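Local coordinates for NF-kappa-B inhibitor beta (PDB 1OY3), which inhibits NF-kappa-B by binding it and trapping it in the cytoplasm, and in its unphosphorylated, resynthesised form can bind NF-kappa-B and allow its transport to the nucleus, at residues Q20-L25 with V61-A66; A48-A53 with L82-R87; L98-S103 with E145-Q150. One frame throughout, in Å; residues are numbered along the deposited sequence.

Interaction 1: Q20-L25 with V61-A66; sequences QHEPFL and VEKLYA
Lys63 reaches from helix 58-66 to the start of helix 22-32, ending on Glu22 and passing Leu25 on the way. Its CB already points toward the other segment, and CG stands anti to the carbonyl carbon, chi1 -65°. Beyond CG the chain is extended (chi2 to chi4 all anti) and carries CD, CE and NZ in turn toward the facing helix. CD makes the apolar touch, 3.9 Å from Leu25 CD2, with the two side chains crossing at a slant. One atom on, CE lies 3.6 Å from Glu22 OE1, and NZ completes the reach with a salt-bridged hydrogen bond of 3.0 Å to that same OE1. The ammonium meets OE1 from above the carboxylate plane, 62° out of it, and also rests 3.7 Å from Glu22 CB. The glutamate is bent at chi2 (-74°), which leaves CB as well as the carboxylate beside the ammonium.

The two helices are the second helices of ANK 1 and ANK 2, side by side in the ankyrin stack. A second carboxylate, that of Asp26 one turn further along helix 22-32, forms another salt bridge to NZ, which would be expected to stabilise the charged lysine. Glu22 OE2 makes a weak bond to Thr60 OG1. Beside these charged groups the packing turns apolar and buried: Leu25 CD1 stands 4.4 Å from Leu64 CD2, and Leu29 lies against both Lys63 and Leu64. Phe24, on the same helical turn, meets aromatic side chains of another protein chain in the complex, one of them edge-to-face.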
ATOM      1  N   GLN C  20     -18.469  -0.061  19.629  1.00 35.32           N
ATOM      2  CA  GLN C  20     -18.908   1.324  19.710  1.00 32.52           C
ATOM      3  C   GLN C  20     -19.618   1.610  21.030  1.00 30.00           C
ATOM      4  O   GLN C  20     -20.728   2.148  21.049  1.00 26.35           O
ATOM      5  CB  GLN C  20     -19.847   1.620  18.537  1.00 36.99           C
ATOM      6  CG  GLN C  20     -19.174   1.487  17.179  1.00 41.33           C
ATOM      7  CD  GLN C  20     -20.152   1.528  16.023  1.00 42.61           C
ATOM      8  OE1 GLN C  20     -20.866   2.512  15.828  1.00 47.42           O
ATOM      9  NE2 GLN C  20     -20.186   0.454  15.247  1.00 43.01           N
ATOM     10  N   HIS C  21     -18.977   1.247  22.134  1.00 24.87           N
ATOM     11  CA  HIS C  21     -19.568   1.472  23.451  1.00 28.07           C
ATOM     12  C   HIS C  21     -18.847   2.624  24.160  1.00 28.17           C
ATOM     13  O   HIS C  21     -17.939   2.409  24.964  1.00 24.03           O
ATOM     14  CB  HIS C  21     -19.477   0.191  24.291  1.00 26.76           C
ATOM     15  CG  HIS C  21     -20.391   0.180  25.477  1.00 30.63           C
ATOM     16  ND1 HIS C  21     -21.500  -0.633  25.553  1.00 34.19           N
ATOM     17  CD2 HIS C  21     -20.370   0.895  26.628  1.00 27.66           C
ATOM     18  CE1 HIS C  21     -22.123  -0.421  26.698  1.00 35.40           C
ATOM     19  NE2 HIS C  21     -21.458   0.502  27.370  1.00 38.02           N
ATOM     20  N   GLU C  22     -19.253   3.850  23.854  1.00 29.68           N
ATOM     21  CA  GLU C  22     -18.631   5.024  24.454  1.00 30.39           C
ATOM     22  C   GLU C  22     -18.523   4.954  25.973  1.00 30.86           C
ATOM     23  O   GLU C  22     -17.462   5.225  26.538  1.00 25.21           O
ATOM     24  CB  GLU C  22     -19.123   6.296  23.770  1.00 33.29           C
ATOM     25  CG  GLU C  22     -18.916   6.268  22.267  1.00 43.97           C
ATOM     26  CD  GLU C  22     -17.465   6.467  21.873  1.00 49.03           C
ATOM     27  OE1 GLU C  22     -17.023   7.637  21.850  1.00 52.19           O
ATOM     28  OE2 GLU C  22     -16.770   5.463  21.581  1.00 44.74           O
ATOM     29  N   PRO C  23     -19.626   4.603  26.656  1.00 28.81           N
ATOM     30  CA  PRO C  23     -19.613   4.505  28.119  1.00 30.95           C
ATOM     31  C   PRO C  23     -18.511   3.596  28.660  1.00 28.70           C
ATOM     32  O   PRO C  23     -17.753   3.994  29.543  1.00 28.67           O
ATOM     33  CB  PRO C  23     -21.011   3.986  28.433  1.00 30.11           C
ATOM     34  CG  PRO C  23     -21.838   4.684  27.382  1.00 31.20           C
ATOM     35  CD  PRO C  23     -20.998   4.455  26.138  1.00 28.79           C
ATOM     36  N   PHE C  24     -18.414   2.376  28.140  1.00 31.95           N
ATOM     37  CA  PHE C  24     -17.375   1.471  28.611  1.00 31.04           C
ATOM     38  C   PHE C  24     -16.014   1.999  28.174  1.00 29.82           C
ATOM     39  O   PHE C  24     -15.034   1.885  28.913  1.00 27.71           O
ATOM     40  CB  PHE C  24     -17.594   0.049  28.083  1.00 32.22           C
ATOM     41  CG  PHE C  24     -16.755  -0.993  28.787  1.00 37.03           C
ATOM     42  CD1 PHE C  24     -16.724  -1.054  30.181  1.00 37.96           C
ATOM     43  CD2 PHE C  24     -15.999  -1.913  28.062  1.00 38.89           C
ATOM     44  CE1 PHE C  24     -15.952  -2.014  30.845  1.00 35.17           C
ATOM     45  CE2 PHE C  24     -15.224  -2.878  28.713  1.00 36.60           C
ATOM     46  CZ  PHE C  24     -15.202  -2.928  30.110  1.00 37.14           C
ATOM     47  N   LEU C  25     -15.949   2.583  26.977  1.00 28.64           N
ATOM     48  CA  LEU C  25     -14.690   3.140  26.497  1.00 26.54           C
ATOM     49  C   LEU C  25     -14.193   4.130  27.533  1.00 25.37           C
ATOM     50  O   LEU C  25     -13.051   4.046  27.981  1.00 24.75           O
ATOM     51  CB  LEU C  25     -14.862   3.866  25.161  1.00 27.39           C
ATOM     52  CG  LEU C  25     -13.620   4.683  24.762  1.00 30.08           C
ATOM     53  CD1 LEU C  25     -12.395   3.784  24.749  1.00 30.80           C
ATOM     54  CD2 LEU C  25     -13.819   5.334  23.400  1.00 29.18           C
ATOM     55  N   VAL C  61     -11.693   8.962  18.152  1.00 14.86           N
ATOM     56  CA  VAL C  61     -10.288   9.150  17.864  1.00 10.84           C
ATOM     57  C   VAL C  61      -9.697  10.196  18.808  1.00 14.29           C
ATOM     58  O   VAL C  61      -8.544  10.070  19.229  1.00 10.82           O
ATOM     59  CB  VAL C  61     -10.067   9.576  16.389  1.00  9.96           C
ATOM     60  CG1 VAL C  61      -8.641  10.081  16.192  1.00  5.26           C
ATOM     61  CG2 VAL C  61     -10.340   8.374  15.464  1.00  7.12           C
ATOM     62  N   GLU C  62     -10.485  11.212  19.159  1.00 17.58           N
ATOM     63  CA  GLU C  62     -10.008  12.260  20.057  1.00 15.13           C
ATOM     64  C   GLU C  62      -9.762  11.732  21.464  1.00 18.22           C
ATOM     65  O   GLU C  62      -8.762  12.074  22.094  1.00 19.27           O
ATOM     66  CB  GLU C  62     -11.005  13.430  20.107  1.00 21.30           C
ATOM     67  CG  GLU C  62     -10.634  14.540  21.100  1.00 20.71           C
ATOM     68  CD  GLU C  62     -11.544  15.762  21.000  1.00 16.35           C
ATOM     69  OE1 GLU C  62     -12.773  15.576  20.873  1.00 18.01           O
ATOM     70  OE2 GLU C  62     -11.036  16.903  21.052  1.00 12.70           O
ATOM     71  N   LYS C  63     -10.677  10.904  21.959  1.00 10.62           N
ATOM     72  CA  LYS C  63     -10.535  10.347  23.302  1.00 14.23           C
ATOM     73  C   LYS C  63      -9.242   9.568  23.386  1.00 13.79           C
ATOM     74  O   LYS C  63      -8.426   9.784  24.286  1.00 17.08           O
ATOM     75  CB  LYS C  63     -11.709   9.431  23.623  1.00 11.36           C
ATOM     76  CG  LYS C  63     -13.040  10.139  23.688  1.00 14.16           C
ATOM     77  CD  LYS C  63     -14.119   9.159  24.120  1.00 18.87           C
ATOM     78  CE  LYS C  63     -15.464   9.834  24.245  1.00 18.50           C
ATOM     79  NZ  LYS C  63     -16.491   8.812  24.560  1.00 27.59           N
ATOM     80  N   LEU C  64      -9.046   8.671  22.424  1.00 14.60           N
ATOM     81  CA  LEU C  64      -7.842   7.857  22.373  1.00 15.84           C
ATOM     82  C   LEU C  64      -6.618   8.753  22.230  1.00 19.77           C
ATOM     83  O   LEU C  64      -5.613   8.558  22.922  1.00 20.14           O
ATOM     84  CB  LEU C  64      -7.937   6.855  21.205  1.00 13.51           C
ATOM     85  CG  LEU C  64      -9.086   5.861  21.403  1.00 16.57           C
ATOM     86  CD1 LEU C  64      -9.368   5.062  20.132  1.00 16.76           C
ATOM     87  CD2 LEU C  64      -8.726   4.931  22.565  1.00 20.75           C
ATOM     88  N   TYR C  65      -6.710   9.750  21.354  1.00 16.60           N
ATOM     89  CA  TYR C  65      -5.594  10.672  21.122  1.00 15.95           C
ATOM     90  C   TYR C  65      -5.333  11.501  22.392  1.00 18.79           C
ATOM     91  O   TYR C  65      -4.189  11.672  22.821  1.00 20.44           O
ATOM     92  CB  TYR C  65      -5.928  11.598  19.938  1.00 16.33           C
ATOM     93  CG  TYR C  65      -4.778  12.444  19.402  1.00 12.38           C
ATOM     94  CD1 TYR C  65      -5.036  13.666  18.777  1.00 12.27           C
ATOM     95  CD2 TYR C  65      -3.451  12.012  19.473  1.00 14.40           C
ATOM     96  CE1 TYR C  65      -4.019  14.431  18.243  1.00 13.34           C
ATOM     97  CE2 TYR C  65      -2.406  12.781  18.922  1.00  5.50           C
ATOM     98  CZ  TYR C  65      -2.711  13.988  18.312  1.00 11.60           C
ATOM     99  OH  TYR C  65      -1.715  14.757  17.736  1.00 15.22           O
ATOM    100  N   ALA C  66      -6.406  11.999  22.992  1.00 20.53           N
ATOM    101  CA  ALA C  66      -6.315  12.803  24.200  1.00 18.08           C
ATOM    102  C   ALA C  66      -5.693  11.980  25.318  1.00 20.00           C
ATOM    103  O   ALA C  66      -4.913  12.500  26.116  1.00 15.97           O
ATOM    104  CB  ALA C  66      -7.709  13.288  24.619  1.00 13.77           C
TER

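Interaction 2: A48-A53 with L82-R87; sequences ALHLAA and LHLACR
His50 NE2 has two backbone carbonyls for partners, His79 O and Val73 O, both through weak hydrogen bonds, while the CB and CD2 of the same residue press on Leu84. The other ring nitrogen, ND1, accepts from the backbone N of Thr47. This is the histidine of the ankyrin signature, usually Thr-Pro-Leu-His and here Thr-Ala-Leu-His, at the start of the first helix of ANK 2. The signature recurs in ANK 3, where His83 ND1 bonds to Thr80 OG1 and its NE2 to His159 O. The ND1 bond, with the weaker NE2 contacts, would limit rotation of the His50 ring, and CB and CD2 face Leu84 of the next repeat.

Leu84, from the first helix of ANK 3, supplies the apolar counterpart. CD1 is the methyl that reaches across, 3.4 Å from His50 CD2, 3.6 Å from His50 CB and 3.8 Å from His50 CG. The two side chains cross at about a right angle. One turn further along helix 48-55, Ala53 CB lies 4.3 Å from Leu84 CB, and the small alanines let the backbones come close: Ala53 CA and Ala85 CA are 5.4 Å apart. All three touching residues are buried. Leu84 also packs on an acidic side chain of another protein chain, which puts this end of the seam between the repeats beside the bound chain. Its second methyl, CD2, lies in the plane of the Arg87 guanidinium, at the edge, 3.6 Å from Arg87 NH1.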
ATOM      1  N   ALA C  48      -6.266   0.387  19.296  1.00 17.80           N
ATOM      2  CA  ALA C  48      -7.632   0.883  19.419  1.00 13.36           C
ATOM      3  C   ALA C  48      -7.805   2.103  18.510  1.00 12.18           C
ATOM      4  O   ALA C  48      -8.878   2.319  17.938  1.00 12.73           O
ATOM      5  CB  ALA C  48      -7.918   1.264  20.862  1.00 19.01           C
ATOM      6  N   LEU C  49      -6.741   2.896  18.382  1.00 14.94           N
ATOM      7  CA  LEU C  49      -6.770   4.102  17.549  1.00 13.70           C
ATOM      8  C   LEU C  49      -7.058   3.689  16.111  1.00  8.86           C
ATOM      9  O   LEU C  49      -7.921   4.253  15.464  1.00 18.13           O
ATOM     10  CB  LEU C  49      -5.416   4.831  17.593  1.00  3.85           C
ATOM     11  CG  LEU C  49      -5.372   6.363  17.646  1.00 13.24           C
ATOM     12  CD1 LEU C  49      -4.147   6.878  16.880  1.00  7.34           C
ATOM     13  CD2 LEU C  49      -6.637   6.938  17.073  1.00  9.36           C
ATOM     14  N   HIS C  50      -6.310   2.703  15.622  1.00 15.43           N
ATOM     15  CA  HIS C  50      -6.474   2.198  14.259  1.00 14.26           C
ATOM     16  C   HIS C  50      -7.928   1.823  14.013  1.00 11.57           C
ATOM     17  O   HIS C  50      -8.512   2.150  12.979  1.00  9.32           O
ATOM     18  CB  HIS C  50      -5.624   0.945  14.032  1.00  9.58           C
ATOM     19  CG  HIS C  50      -4.156   1.202  13.896  1.00 20.99           C
ATOM     20  ND1 HIS C  50      -3.215   0.549  14.667  1.00 12.73           N
ATOM     21  CD2 HIS C  50      -3.461   1.971  13.026  1.00 19.62           C
ATOM     22  CE1 HIS C  50      -2.004   0.903  14.276  1.00 20.90           C
ATOM     23  NE2 HIS C  50      -2.125   1.765  13.281  1.00 23.46           N
ATOM     24  N   LEU C  51      -8.505   1.106  14.967  1.00 16.12           N
ATOM     25  CA  LEU C  51      -9.892   0.686  14.836  1.00 15.01           C
ATOM     26  C   LEU C  51     -10.826   1.884  14.742  1.00 13.91           C
ATOM     27  O   LEU C  51     -11.721   1.909  13.908  1.00 15.83           O
ATOM     28  CB  LEU C  51     -10.280  -0.197  16.030  1.00 16.04           C
ATOM     29  CG  LEU C  51      -9.530  -1.530  16.039  1.00 18.05           C
ATOM     30  CD1 LEU C  51      -9.831  -2.309  17.323  1.00 21.55           C
ATOM     31  CD2 LEU C  51      -9.919  -2.324  14.804  1.00 16.05           C
ATOM     32  N   ALA C  52     -10.607   2.874  15.601  1.00 10.37           N
ATOM     33  CA  ALA C  52     -11.435   4.069  15.635  1.00 15.84           C
ATOM     34  C   ALA C  52     -11.327   4.815  14.301  1.00 17.22           C
ATOM     35  O   ALA C  52     -12.326   5.329  13.782  1.00 17.32           O
ATOM     36  CB  ALA C  52     -10.989   4.976  16.792  1.00 17.54           C
ATOM     37  N   ALA C  53     -10.116   4.856  13.752  1.00 13.06           N
ATOM     38  CA  ALA C  53      -9.877   5.532  12.478  1.00 14.72           C
ATOM     39  C   ALA C  53     -10.622   4.856  11.327  1.00 12.52           C
ATOM     40  O   ALA C  53     -11.231   5.522  10.488  1.00 16.45           O
ATOM     41  CB  ALA C  53      -8.385   5.569  12.176  1.00  9.26           C
ATOM     42  N   LEU C  82      -3.508   7.632  10.750  1.00 11.84           N
ATOM     43  CA  LEU C  82      -3.735   8.633   9.706  1.00 11.96           C
ATOM     44  C   LEU C  82      -3.826   7.969   8.340  1.00 11.59           C
ATOM     45  O   LEU C  82      -4.604   8.397   7.503  1.00 10.94           O
ATOM     46  CB  LEU C  82      -2.616   9.698   9.673  1.00 11.69           C
ATOM     47  CG  LEU C  82      -2.799  10.787   8.595  1.00 16.66           C
ATOM     48  CD1 LEU C  82      -4.148  11.464   8.796  1.00 21.36           C
ATOM     49  CD2 LEU C  82      -1.661  11.834   8.644  1.00  9.69           C
ATOM     50  N   HIS C  83      -3.021   6.936   8.103  1.00 13.67           N
ATOM     51  CA  HIS C  83      -3.053   6.237   6.814  1.00 13.56           C
ATOM     52  C   HIS C  83      -4.411   5.621   6.572  1.00 14.30           C
ATOM     53  O   HIS C  83      -4.923   5.660   5.464  1.00 16.18           O
ATOM     54  CB  HIS C  83      -2.030   5.098   6.752  1.00 12.27           C
ATOM     55  CG  HIS C  83      -0.672   5.515   6.284  1.00 14.37           C
ATOM     56  ND1 HIS C  83       0.397   5.659   7.139  1.00 12.34           N
ATOM     57  CD2 HIS C  83      -0.208   5.802   5.045  1.00 15.04           C
ATOM     58  CE1 HIS C  83       1.466   6.015   6.447  1.00 18.00           C
ATOM     59  NE2 HIS C  83       1.123   6.109   5.174  1.00 14.73           N
ATOM     60  N   LEU C  84      -4.966   5.021   7.619  1.00 19.86           N
ATOM     61  CA  LEU C  84      -6.259   4.361   7.542  1.00 19.99           C
ATOM     62  C   LEU C  84      -7.369   5.368   7.274  1.00 17.10           C
ATOM     63  O   LEU C  84      -8.290   5.092   6.509  1.00 19.97           O
ATOM     64  CB  LEU C  84      -6.527   3.582   8.841  1.00 15.08           C
ATOM     65  CG  LEU C  84      -5.512   2.465   9.123  1.00 19.80           C
ATOM     66  CD1 LEU C  84      -5.738   1.874  10.515  1.00 21.99           C
ATOM     67  CD2 LEU C  84      -5.648   1.386   8.055  1.00 17.35           C
ATOM     68  N   ALA C  85      -7.277   6.535   7.904  1.00 14.99           N
ATOM     69  CA  ALA C  85      -8.273   7.570   7.709  1.00 13.16           C
ATOM     70  C   ALA C  85      -8.312   7.938   6.238  1.00 17.01           C
ATOM     71  O   ALA C  85      -9.387   8.168   5.682  1.00 15.19           O
ATOM     72  CB  ALA C  85      -7.937   8.818   8.548  1.00 17.69           C
ATOM     73  N   CYS C  86      -7.142   7.978   5.609  1.00 16.76           N
ATOM     74  CA  CYS C  86      -7.051   8.354   4.198  1.00 20.08           C
ATOM     75  C   CYS C  86      -7.543   7.296   3.230  1.00 17.67           C
ATOM     76  O   CYS C  86      -7.584   7.527   2.031  1.00 22.66           O
ATOM     77  CB  CYS C  86      -5.614   8.714   3.838  1.00 16.16           C
ATOM     78  SG  CYS C  86      -4.978  10.097   4.773  1.00 15.01           S
ATOM     79  N   ARG C  87      -7.918   6.140   3.751  1.00 20.65           N
ATOM     80  CA  ARG C  87      -8.382   5.046   2.905  1.00 21.87           C
ATOM     81  C   ARG C  87      -9.899   4.986   2.939  1.00 18.43           C
ATOM     82  O   ARG C  87     -10.536   4.525   1.997  1.00 20.18           O
ATOM     83  CB  ARG C  87      -7.817   3.713   3.405  1.00 26.46           C
ATOM     84  CG  ARG C  87      -6.325   3.716   3.665  1.00 35.06           C
ATOM     85  CD  ARG C  87      -5.889   2.390   4.278  1.00 40.75           C
ATOM     86  NE  ARG C  87      -5.990   1.277   3.337  1.00 37.94           N
ATOM     87  CZ  ARG C  87      -6.131   0.007   3.697  1.00 41.70           C
ATOM     88  NH1 ARG C  87      -6.199  -0.320   4.980  1.00 43.38           N
ATOM     89  NH2 ARG C  87      -6.187  -0.942   2.773  1.00 43.07           N
TER

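Interaction 3: L98-S103 with E145-Q150; sequences LQPRPS and EDWRLQ
The indole of Trp147 lies flat against the backbone of segment 98-103. Gln99 CA sits over the centre of one face, 3.6 Å above the plane, and Leu98 C lies over the same face toward the rim, 3.3 Å above it. Pro100 N also covers this face, 3.3 Å from Trp147 CD1, while Pro100 CD approaches Trp147 NE1 at 3.4 Å. The opposite face carries Arg148 CG; the arginine chain runs extended, its guanidinium with Trp147 CZ2 over one face. A chi1 of 61° sets Trp147 CG between the backbone N and the carbonyl carbon, swinging the indole onto segment 98-103.

Segment 98-103 leaves the second helix of ANK 3, and segment 145-150 belongs to the long insertion before ANK 4, whose residues 109-143 are not modelled; the contact thus lays the returning end of the insertion on the repeat it left. The segment around Trp147 is braced internally. Asp146 OD2 accepts from Arg148 N (3.2 Å), an Asx turn opening the 3-10 segment 147-149. Trp147 O takes two donors, Gln150 N and, on a lone pair in the carbonyl plane, Gln150 NE2 at 2.9 Å, though bent, 133° at the hydrogen. Gln150 NE2 also bonds Leu97 O.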
ATOM      1  N   LEU C  98      -4.367  15.619  13.001  1.00 16.84           N
ATOM      2  CA  LEU C  98      -3.487  16.640  12.444  1.00 18.95           C
ATOM      3  C   LEU C  98      -3.345  17.958  13.222  1.00 15.58           C
ATOM      4  O   LEU C  98      -3.519  19.039  12.663  1.00 10.66           O
ATOM      5  CB  LEU C  98      -3.924  16.928  11.003  1.00 19.64           C
ATOM      6  CG  LEU C  98      -3.832  15.712  10.067  1.00 18.32           C
ATOM      7  CD1 LEU C  98      -4.541  16.004   8.759  1.00 24.82           C
ATOM      8  CD2 LEU C  98      -2.380  15.360   9.830  1.00 20.16           C
ATOM      9  N   GLN C  99      -3.022  17.854  14.507  1.00 17.04           N
ATOM     10  CA  GLN C  99      -2.829  19.016  15.380  1.00 16.89           C
ATOM     11  C   GLN C  99      -2.241  18.511  16.686  1.00 18.25           C
ATOM     12  O   GLN C  99      -2.236  17.314  16.934  1.00 17.47           O
ATOM     13  CB  GLN C  99      -4.164  19.722  15.656  1.00 21.16           C
ATOM     14  CG  GLN C  99      -5.187  18.894  16.420  1.00 15.24           C
ATOM     15  CD  GLN C  99      -6.567  19.556  16.465  1.00 16.98           C
ATOM     16  OE1 GLN C  99      -7.485  19.159  15.746  1.00 17.16           O
ATOM     17  NE2 GLN C  99      -6.709  20.572  17.301  1.00 13.38           N
ATOM     18  N   PRO C 100      -1.727  19.418  17.532  1.00 16.44           N
ATOM     19  CA  PRO C 100      -1.149  18.993  18.804  1.00 17.95           C
ATOM     20  C   PRO C 100      -2.171  18.212  19.620  1.00 17.37           C
ATOM     21  O   PRO C 100      -3.329  18.602  19.705  1.00 16.41           O
ATOM     22  CB  PRO C 100      -0.772  20.315  19.466  1.00 17.56           C
ATOM     23  CG  PRO C 100      -0.440  21.187  18.285  1.00 19.73           C
ATOM     24  CD  PRO C 100      -1.548  20.866  17.328  1.00 18.50           C
ATOM     25  N   ARG C 101      -1.738  17.106  20.207  1.00 20.52           N
ATOM     26  CA  ARG C 101      -2.609  16.277  21.026  1.00 18.10           C
ATOM     27  C   ARG C 101      -3.391  17.125  22.035  1.00 23.62           C
ATOM     28  O   ARG C 101      -2.891  18.130  22.531  1.00 23.52           O
ATOM     29  CB  ARG C 101      -1.773  15.226  21.770  1.00 21.42           C
ATOM     30  CG  ARG C 101      -2.552  14.453  22.820  1.00 26.48           C
ATOM     31  CD  ARG C 101      -1.687  13.486  23.615  1.00 28.35           C
ATOM     32  NE  ARG C 101      -1.409  12.242  22.902  1.00 39.07           N
ATOM     33  CZ  ARG C 101      -0.436  12.082  22.012  1.00 40.33           C
ATOM     34  NH1 ARG C 101       0.373  13.091  21.713  1.00 44.52           N
ATOM     35  NH2 ARG C 101      -0.264  10.905  21.428  1.00 40.02           N
ATOM     36  N   PRO C 102      -4.639  16.738  22.336  1.00 24.02           N
ATOM     37  CA  PRO C 102      -5.422  17.514  23.302  1.00 29.21           C
ATOM     38  C   PRO C 102      -4.697  17.588  24.645  1.00 38.13           C
ATOM     39  O   PRO C 102      -4.031  16.635  25.052  1.00 36.59           O
ATOM     40  CB  PRO C 102      -6.720  16.725  23.415  1.00 27.05           C
ATOM     41  CG  PRO C 102      -6.871  16.124  22.034  1.00 22.08           C
ATOM     42  CD  PRO C 102      -5.452  15.673  21.718  1.00 19.63           C
ATOM     43  N   SER C 103      -4.829  18.716  25.334  1.00 45.85           N
ATOM     44  CA  SER C 103      -4.189  18.876  26.635  1.00 53.27           C
ATOM     45  C   SER C 103      -4.975  18.086  27.681  1.00 58.52           C
ATOM     46  O   SER C 103      -6.181  18.285  27.835  1.00 61.68           O
ATOM     47  CB  SER C 103      -4.145  20.355  27.024  1.00 53.83           C
ATOM     48  OG  SER C 103      -3.509  20.529  28.277  1.00 53.59           O
ATOM     49  N   GLU C 145       7.592  15.228  20.143  1.00 72.51           N
ATOM     50  CA  GLU C 145       6.165  15.442  20.385  1.00 65.65           C
ATOM     51  C   GLU C 145       5.619  16.317  19.260  1.00 59.19           C
ATOM     52  O   GLU C 145       4.840  17.242  19.481  1.00 59.18           O
ATOM     53  CB  GLU C 145       5.927  16.113  21.746  1.00 69.15           C
ATOM     54  CG  GLU C 145       6.250  17.605  21.822  1.00 72.25           C
ATOM     55  CD  GLU C 145       7.735  17.896  21.904  1.00 76.05           C
ATOM     56  OE1 GLU C 145       8.372  17.474  22.896  1.00 74.77           O
ATOM     57  OE2 GLU C 145       8.262  18.553  20.980  1.00 75.83           O
ATOM     58  N   ASP C 146       6.047  15.992  18.046  1.00 51.56           N
ATOM     59  CA  ASP C 146       5.661  16.704  16.837  1.00 42.75           C
ATOM     60  C   ASP C 146       4.612  15.884  16.080  1.00 37.71           C
ATOM     61  O   ASP C 146       4.944  14.904  15.421  1.00 33.93           O
ATOM     62  CB  ASP C 146       6.902  16.898  15.963  1.00 39.70           C
ATOM     63  CG  ASP C 146       6.640  17.762  14.755  1.00 40.15           C
ATOM     64  OD1 ASP C 146       7.536  17.851  13.888  1.00 39.48           O
ATOM     65  OD2 ASP C 146       5.544  18.354  14.678  1.00 39.87           O
ATOM     66  N   TRP C 147       3.348  16.282  16.186  1.00 32.59           N
ATOM     67  CA  TRP C 147       2.269  15.572  15.508  1.00 26.16           C
ATOM     68  C   TRP C 147       2.486  15.521  13.999  1.00 23.32           C
ATOM     69  O   TRP C 147       1.889  14.695  13.318  1.00 20.75           O
ATOM     70  CB  TRP C 147       0.922  16.238  15.793  1.00 20.67           C
ATOM     71  CG  TRP C 147       0.837  17.666  15.330  1.00 17.82           C
ATOM     72  CD1 TRP C 147       1.155  18.782  16.050  1.00 21.59           C
ATOM     73  CD2 TRP C 147       0.448  18.128  14.027  1.00 14.06           C
ATOM     74  NE1 TRP C 147       0.989  19.910  15.279  1.00 20.39           N
ATOM     75  CE2 TRP C 147       0.559  19.537  14.033  1.00 18.25           C
ATOM     76  CE3 TRP C 147       0.020  17.489  12.857  1.00 16.09           C
ATOM     77  CZ2 TRP C 147       0.256  20.319  12.909  1.00 17.70           C
ATOM     78  CZ3 TRP C 147      -0.286  18.267  11.738  1.00 15.74           C
ATOM     79  CH2 TRP C 147      -0.164  19.662  11.772  1.00 21.46           C
ATOM     80  N   ARG C 148       3.338  16.405  13.482  1.00 21.09           N
ATOM     81  CA  ARG C 148       3.620  16.459  12.048  1.00 25.10           C
ATOM     82  C   ARG C 148       4.427  15.266  11.521  1.00 25.46           C
ATOM     83  O   ARG C 148       4.571  15.090  10.311  1.00 25.65           O
ATOM     84  CB  ARG C 148       4.347  17.764  11.702  1.00 26.78           C
ATOM     85  CG  ARG C 148       3.471  19.007  11.754  1.00 29.19           C
ATOM     86  CD  ARG C 148       4.182  20.187  11.080  1.00 37.69           C
ATOM     87  NE  ARG C 148       3.273  21.286  10.765  1.00 40.78           N
ATOM     88  CZ  ARG C 148       2.725  22.094  11.669  1.00 44.29           C
ATOM     89  NH1 ARG C 148       2.999  21.932  12.958  1.00 48.46           N
ATOM     90  NH2 ARG C 148       1.898  23.063  11.287  1.00 42.37           N
ATOM     91  N   LEU C 149       4.957  14.455  12.428  1.00 22.91           N
ATOM     92  CA  LEU C 149       5.715  13.279  12.032  1.00 26.09           C
ATOM     93  C   LEU C 149       4.764  12.257  11.403  1.00 25.03           C
ATOM     94  O   LEU C 149       5.208  11.261  10.844  1.00 25.31           O
ATOM     95  CB  LEU C 149       6.421  12.660  13.244  1.00 24.62           C
ATOM     96  CG  LEU C 149       7.393  13.589  13.980  1.00 29.08           C
ATOM     97  CD1 LEU C 149       7.879  12.928  15.263  1.00 23.64           C
ATOM     98  CD2 LEU C 149       8.562  13.931  13.070  1.00 23.49           C
ATOM     99  N   GLN C 150       3.457  12.504  11.503  1.00 21.23           N
ATOM    100  CA  GLN C 150       2.457  11.598  10.924  1.00 13.86           C
ATOM    101  C   GLN C 150       2.366  11.807   9.411  1.00 14.53           C
ATOM    102  O   GLN C 150       2.094  10.873   8.643  1.00 15.74           O
ATOM    103  CB  GLN C 150       1.071  11.870  11.515  1.00 12.83           C
ATOM    104  CG  GLN C 150       0.904  11.570  12.998  1.00 13.04           C
ATOM    105  CD  GLN C 150      -0.439  12.073  13.535  1.00 15.60           C
ATOM    106  OE1 GLN C 150      -1.492  11.495  13.251  1.00 14.50           O
ATOM    107  NE2 GLN C 150      -0.405  13.165  14.292  1.00 15.08           N
TER

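Interactions 1 and 2 are consecutive steps of one ankyrin stack, their centres about 14 Å apart: the first joins outer helices of ANK 1 and ANK 2, the second joins inner helices of ANK 2 and ANK 3. Within ANK 2 the two are coupled by Leu64 CD1, 3.7 Å from Ala52 CB. Interaction 3, centred about 18 Å from interaction 1 and 15 Å from interaction 2, docks on both: Tyr65 OH lies 2.7 Å from Gln99 O, a probable hydrogen bond, and Leu82 CD2 packs 3.8 Å from Leu98 CD2. Segments of interactions 1 and 2 touch another protein chain; those of interaction 3 do not.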